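Local coordinates for protein D-ribose pyranase (Bacillus subtilis, PDB 1OGD) that probably catalyses the interconversion of the beta-pyran and beta-furan forms of D-ribose, as a cytoplasmic homodecamer built from two pentamers, at residues K23-V37 against V111-L125. Numbering follows the deposited sequence.
With RIP (beta-D-ribopyranose), chain G.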
loop_
_atom_site.group_PDB
_atom_site.type_symbol
_atom_site.label_atom_id
_atom_site.label_comp_id
_atom_site.label_asym_id
_atom_site.label_seq_id
_atom_site.Cartn_x
_atom_site.Cartn_y
_atom_site.Cartn_z
ATOM N N LYS A 23 1.862 -2.425 26.351
ATOM C CA LYS A 23 1.467 -3.779 26.715
ATOM C C LYS A 23 1.552 -4.795 25.587
ATOM O O LYS A 23 1.325 -4.470 24.418
ATOM C CB LYS A 23 0.027 -3.763 27.235
ATOM C CG LYS A 23 -0.225 -2.764 28.353
ATOM C CD LYS A 23 -1.712 -2.598 28.607
ATOM C CE LYS A 23 -1.990 -1.581 29.708
ATOM N NZ LYS A 23 -1.390 -0.238 29.429
ATOM N N ILE A 24 1.903 -6.025 25.946
ATOM C CA ILE A 24 1.940 -7.116 24.987
ATOM C C ILE A 24 1.148 -8.228 25.661
ATOM O O ILE A 24 1.028 -8.254 26.887
ATOM C CB ILE A 24 3.372 -7.616 24.659
ATOM C CG1 ILE A 24 4.037 -8.203 25.897
ATOM C CG2 ILE A 24 4.204 -6.481 24.076
ATOM C CD1 ILE A 24 5.363 -8.866 25.583
ATOM N N VAL A 25 0.601 -9.138 24.867
ATOM C CA VAL A 25 -0.198 -10.221 25.411
ATOM C C VAL A 25 0.391 -11.580 25.064
ATOM O O VAL A 25 0.869 -11.787 23.951
ATOM C CB VAL A 25 -1.651 -10.157 24.854
ATOM C CG1 VAL A 25 -2.506 -11.271 25.462
ATOM C CG2 VAL A 25 -2.262 -8.794 25.147
ATOM N N ILE A 26 0.387 -12.493 26.032
ATOM C CA ILE A 26 0.850 -13.855 25.801
ATOM C C ILE A 26 -0.460 -14.612 25.898
ATOM O O ILE A 26 -1.166 -14.506 26.900
ATOM C CB ILE A 26 1.816 -14.346 26.892
ATOM C CG1 ILE A 26 3.086 -13.491 26.884
ATOM C CG2 ILE A 26 2.193 -15.798 26.622
ATOM C CD1 ILE A 26 4.018 -13.757 28.056
ATOM N N ALA A 27 -0.798 -15.370 24.866
ATOM C CA ALA A 27 -2.082 -16.054 24.864
ATOM C C ALA A 27 -2.040 -17.542 24.621
ATOM O O ALA A 27 -1.069 -18.067 24.078
ATOM C CB ALA A 27 -2.987 -15.403 23.816
ATOM N N ASP A 28 -3.108 -18.223 25.034
ATOM C CA ASP A 28 -3.222 -19.648 24.780
ATOM C C ASP A 28 -3.758 -19.746 23.353
ATOM O O ASP A 28 -4.026 -18.718 22.722
ATOM C CB ASP A 28 -4.153 -20.334 25.800
ATOM C CG ASP A 28 -5.560 -19.740 25.841
ATOM O OD1 ASP A 28 -6.073 -19.565 26.969
ATOM O OD2 ASP A 28 -6.162 -19.471 24.775
ATOM N N ALA A 29 -3.905 -20.963 22.841
ATOM C CA ALA A 29 -4.362 -21.162 21.472
ATOM C C ALA A 29 -5.793 -20.725 21.147
ATOM O O ALA A 29 -6.180 -20.688 19.973
ATOM C CB ALA A 29 -4.171 -22.623 21.081
ATOM N N GLY A 30 -6.573 -20.373 22.162
ATOM C CA GLY A 30 -7.948 -19.998 21.897
ATOM C C GLY A 30 -8.318 -18.533 21.985
ATOM O O GLY A 30 -9.365 -18.144 21.480
ATOM N N LEU A 31 -7.477 -17.716 22.604
ATOM C CA LEU A 31 -7.795 -16.303 22.755
ATOM C C LEU A 31 -8.013 -15.573 21.424
ATOM O O LEU A 31 -7.185 -15.653 20.518
ATOM C CB LEU A 31 -6.686 -15.583 23.524
ATOM C CG LEU A 31 -7.048 -14.154 23.931
ATOM C CD1 LEU A 31 -8.034 -14.207 25.089
ATOM C CD2 LEU A 31 -5.797 -13.391 24.338
ATOM N N PRO A 32 -9.144 -14.866 21.285
ATOM C CA PRO A 32 -9.384 -14.143 20.032
ATOM C C PRO A 32 -8.500 -12.890 20.032
ATOM O O PRO A 32 -8.243 -12.306 21.088
ATOM C CB PRO A 32 -10.868 -13.806 20.114
ATOM C CG PRO A 32 -11.061 -13.571 21.599
ATOM C CD PRO A 32 -10.295 -14.743 22.199
ATOM N N VAL A 33 -8.028 -12.491 18.856
ATOM C CA VAL A 33 -7.178 -11.308 18.728
ATOM C C VAL A 33 -7.990 -10.154 18.133
ATOM O O VAL A 33 -8.535 -10.270 17.034
ATOM C CB VAL A 33 -5.963 -11.594 17.809
ATOM C CG1 VAL A 33 -5.111 -10.334 17.651
ATOM C CG2 VAL A 33 -5.130 -12.725 18.389
ATOM N N PRO A 34 -8.080 -9.024 18.851
ATOM C CA PRO A 34 -8.841 -7.877 18.345
ATOM C C PRO A 34 -8.341 -7.434 16.968
ATOM O O PRO A 34 -7.172 -7.643 16.628
ATOM C CB PRO A 34 -8.603 -6.806 19.407
ATOM C CG PRO A 34 -8.351 -7.613 20.663
ATOM C CD PRO A 34 -7.473 -8.725 20.160
ATOM N N ASP A 35 -9.222 -6.831 16.173
ATOM C CA ASP A 35 -8.828 -6.357 14.850
ATOM C C ASP A 35 -7.797 -5.249 15.027
ATOM O O ASP A 35 -7.887 -4.459 15.966
ATOM C CB ASP A 35 -10.035 -5.799 14.087
ATOM C CG ASP A 35 -11.046 -6.863 13.739
ATOM O OD1 ASP A 35 -10.679 -7.823 13.023
ATOM O OD2 ASP A 35 -12.209 -6.742 14.182
ATOM N N GLY A 36 -6.814 -5.200 14.134
ATOM C CA GLY A 36 -5.798 -4.165 14.228
ATOM C C GLY A 36 -4.606 -4.473 15.123
ATOM O O GLY A 36 -3.593 -3.779 15.059
ATOM N N VAL A 37 -4.711 -5.497 15.962
ATOM C CA VAL A 37 -3.601 -5.846 16.842
ATOM C C VAL A 37 -2.722 -6.896 16.180
ATOM O O VAL A 37 -3.218 -7.910 15.690
ATOM C CB VAL A 37 -4.104 -6.379 18.210
ATOM C CG1 VAL A 37 -2.921 -6.799 19.078
ATOM C CG2 VAL A 37 -4.909 -5.300 18.916
ATOM N N VAL A 111 -0.077 -9.619 20.221
ATOM C CA VAL A 111 -0.563 -10.784 20.933
ATOM C C VAL A 111 0.339 -11.913 20.479
ATOM O O VAL A 111 0.520 -12.130 19.281
ATOM C CB VAL A 111 -2.030 -11.121 20.574
ATOM C CG1 VAL A 111 -2.446 -12.432 21.245
ATOM C CG2 VAL A 111 -2.947 -9.993 21.027
ATOM N N ILE A 112 0.936 -12.610 21.441
ATOM C CA ILE A 112 1.812 -13.725 21.133
ATOM C C ILE A 112 1.030 -15.001 21.417
ATOM O O ILE A 112 0.669 -15.289 22.559
ATOM C CB ILE A 112 3.088 -13.662 21.988
ATOM C CG1 ILE A 112 3.741 -12.287 21.810
ATOM C CG2 ILE A 112 4.047 -14.746 21.566
ATOM C CD1 ILE A 112 4.791 -11.952 22.840
ATOM N N ARG A 113 0.751 -15.756 20.362
ATOM C CA ARG A 113 -0.013 -16.982 20.492
ATOM C C ARG A 113 0.899 -18.178 20.741
ATOM O O ARG A 113 1.796 -18.455 19.951
ATOM C CB ARG A 113 -0.842 -17.214 19.222
ATOM C CG ARG A 113 -1.781 -18.407 19.294
ATOM C CD ARG A 113 -2.644 -18.489 18.039
ATOM N NE ARG A 113 -3.639 -19.553 18.117
ATOM C CZ ARG A 113 -3.681 -20.606 17.306
ATOM N NH1 ARG A 113 -2.781 -20.754 16.341
ATOM N NH2 ARG A 113 -4.631 -21.515 17.455
ATOM N N THR A 114 0.662 -18.878 21.847
ATOM C CA THR A 114 1.453 -20.056 22.189
ATOM C C THR A 114 0.619 -21.291 21.848
ATOM O O THR A 114 -0.519 -21.172 21.388
ATOM C CB THR A 114 1.788 -20.089 23.688
ATOM O OG1 THR A 114 0.584 -20.279 24.439
ATOM C CG2 THR A 114 2.438 -18.782 24.121
ATOM N N GLY A 115 1.180 -22.474 22.074
ATOM C CA GLY A 115 0.448 -23.692 21.779
ATOM C C GLY A 115 -0.289 -24.213 22.997
ATOM O O GLY A 115 -0.757 -25.351 23.003
ATOM N N GLU A 116 -0.400 -23.372 24.021
ATOM C CA GLU A 116 -1.061 -23.735 25.268
ATOM C C GLU A 116 -2.534 -24.087 25.099
ATOM O O GLU A 116 -3.335 -23.260 24.657
ATOM C CB GLU A 116 -0.933 -22.594 26.275
ATOM C CG GLU A 116 -1.366 -22.954 27.689
ATOM C CD GLU A 116 -0.463 -24.003 28.315
ATOM O OE1 GLU A 116 0.769 -23.793 28.323
ATOM O OE2 GLU A 116 -0.981 -25.033 28.800
ATOM N N PHE A 117 -2.883 -25.319 25.468
ATOM C CA PHE A 117 -4.256 -25.799 25.379
ATOM C C PHE A 117 -4.943 -25.925 26.738
ATOM O O PHE A 117 -5.667 -26.891 26.979
ATOM C CB PHE A 117 -4.305 -27.156 24.665
ATOM C CG PHE A 117 -4.635 -27.069 23.199
ATOM C CD1 PHE A 117 -3.938 -26.204 22.360
ATOM C CD2 PHE A 117 -5.630 -27.875 22.651
ATOM C CE1 PHE A 117 -4.225 -26.144 20.993
ATOM C CE2 PHE A 117 -5.924 -27.824 21.285
ATOM C CZ PHE A 117 -5.219 -26.956 20.454
ATOM N N THR A 118 -4.713 -24.967 27.630
ATOM C CA THR A 118 -5.366 -24.996 28.935
ATOM C C THR A 118 -6.114 -23.686 29.152
ATOM O O THR A 118 -5.666 -22.628 28.711
ATOM C CB THR A 118 -4.366 -25.225 30.105
ATOM O OG1 THR A 118 -3.437 -24.137 30.181
ATOM C CG2 THR A 118 -3.614 -26.525 29.908
ATOM N N PRO A 119 -7.267 -23.744 29.837
ATOM C CA PRO A 119 -8.141 -22.609 30.148
ATOM C C PRO A 119 -7.503 -21.377 30.782
ATOM O O PRO A 119 -6.778 -21.469 31.774
ATOM C CB PRO A 119 -9.193 -23.226 31.068
ATOM C CG PRO A 119 -9.277 -24.625 30.582
ATOM C CD PRO A 119 -7.827 -24.987 30.397
ATOM N N TYR A 120 -7.810 -20.223 30.195
ATOM C CA TYR A 120 -7.347 -18.922 30.664
ATOM C C TYR A 120 -5.847 -18.744 30.882
ATOM O O TYR A 120 -5.422 -18.011 31.779
ATOM C CB TYR A 120 -8.108 -18.542 31.934
ATOM C CG TYR A 120 -9.606 -18.706 31.788
ATOM C CD1 TYR A 120 -10.224 -19.926 32.068
ATOM C CD2 TYR A 120 -10.398 -17.655 31.321
ATOM C CE1 TYR A 120 -11.596 -20.095 31.883
ATOM C CE2 TYR A 120 -11.767 -17.813 31.131
ATOM C CZ TYR A 120 -12.359 -19.035 31.414
ATOM O OH TYR A 120 -13.713 -19.195 31.224
ATOM N N ALA A 121 -5.047 -19.410 30.060
ATOM C CA ALA A 121 -3.605 -19.275 30.159
ATOM C C ALA A 121 -3.210 -18.070 29.304
ATOM O O ALA A 121 -2.596 -18.227 28.252
ATOM C CB ALA A 121 -2.917 -20.532 29.646
ATOM N N ASN A 122 -3.595 -16.876 29.758
ATOM C CA ASN A 122 -3.285 -15.629 29.059
ATOM C C ASN A 122 -2.875 -14.561 30.063
ATOM O O ASN A 122 -3.353 -14.544 31.194
ATOM C CB ASN A 122 -4.502 -15.071 28.301
ATOM C CG ASN A 122 -5.237 -16.117 27.489
ATOM O OD1 ASN A 122 -6.290 -16.604 27.902
ATOM N ND2 ASN A 122 -4.693 -16.465 26.328
ATOM N N CYS A 123 -1.997 -13.658 29.651
ATOM C CA CYS A 123 -1.609 -12.565 30.529
ATOM C C CYS A 123 -1.072 -11.390 29.731
ATOM O O CYS A 123 -0.555 -11.553 28.627
ATOM C CB CYS A 123 -0.565 -13.015 31.555
ATOM S SG CYS A 123 1.078 -13.271 30.895
ATOM N N ILE A 124 -1.219 -10.205 30.304
ATOM C CA ILE A 124 -0.737 -8.981 29.692
ATOM C C ILE A 124 0.462 -8.503 30.500
ATOM O O ILE A 124 0.390 -8.401 31.731
ATOM C CB ILE A 124 -1.817 -7.877 29.721
ATOM C CG1 ILE A 124 -2.928 -8.211 28.724
ATOM C CG2 ILE A 124 -1.192 -6.520 29.413
ATOM C CD1 ILE A 124 -4.115 -7.261 28.792
ATOM N N LEU A 125 1.569 -8.235 29.816
ATOM C CA LEU A 125 2.760 -7.733 30.490
ATOM C C LEU A 125 2.846 -6.244 30.192
ATOM O O LEU A 125 2.856 -5.838 29.028
ATOM C CB LEU A 125 4.020 -8.433 29.975
ATOM C CG LEU A 125 4.076 -9.956 30.082
ATOM C CD1 LEU A 125 5.415 -10.450 29.556
ATOM C CD2 LEU A 125 3.875 -10.382 31.529
HETATM C C1 RIP G . -10.614 -18.002 25.042
HETATM C C2 RIP G . -9.314 -18.396 25.695
HETATM C C3 RIP G . -9.547 -18.650 27.176
HETATM C C4 RIP G . -10.653 -19.657 27.466
HETATM C C5 RIP G . -11.915 -19.170 26.763
HETATM O O1 RIP G . -11.031 -16.716 25.456
HETATM O O2 RIP G . -8.842 -19.557 25.044
HETATM O O3 RIP G . -8.351 -19.043 27.798
HETATM O O4 RIP G . -10.326 -20.937 26.960
HETATM O O5 RIP G . -11.702 -18.911 25.358
HETATM O O HOH W 1 -4.994 -17.492 20.177
#
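The centre of the mixed sheet and the ribose pocket at its end are formed here. Strand 23-27 lies between two partners, parallel to 111-113 and antiparallel to 123-125. I26 N gives a nearly straight bond to C123 O (2.9 Å, 174°), and A27 N bonds to I112 O. On one face of the sheet I26 CD1 meets L125 CD1 at 3.9 Å, near C123 SG; F51 of helix 51-61 covers I26 and C123. On the other face V111 sends CG1 to V33 and A27 CB, and CG2 to V37 CG1.

Just beyond R113, T114 closes on A27. Its N and its OG1, the latter at 2.8 Å, grip A27 O from opposite faces of the carbonyl plane. Chi1 of 67° sets OG1 between the backbone N and the carbonyl carbon, where it also accepts from E116 N in an ST turn. A valine here would probably leave A27 O with one of these two donors and E116 N without its side-chain acceptor.

R113 reaches out extended, and NH2 meets A29 O in plane on a lone pair (3.1 Å). NH1 forms a salt bridge with D41. A29 N bonds to E116 O.

D28 holds the sugar through OD2, which accepts from RIP O2 at 2.7 Å; the bond modelled from RIP O3 to OD1 is very short, its exact length doubtful. G30 N also binds OD2, in an Asx turn that probably helps hold the carboxylate. RIP C4 sits over the centre of one face of the Y120 ring. H98 of this chain and H20 of a neighbouring subunit also hydrogen-bond to the sugar, completing an RbsD/FucU-family pocket at the C-terminal end of a central strand.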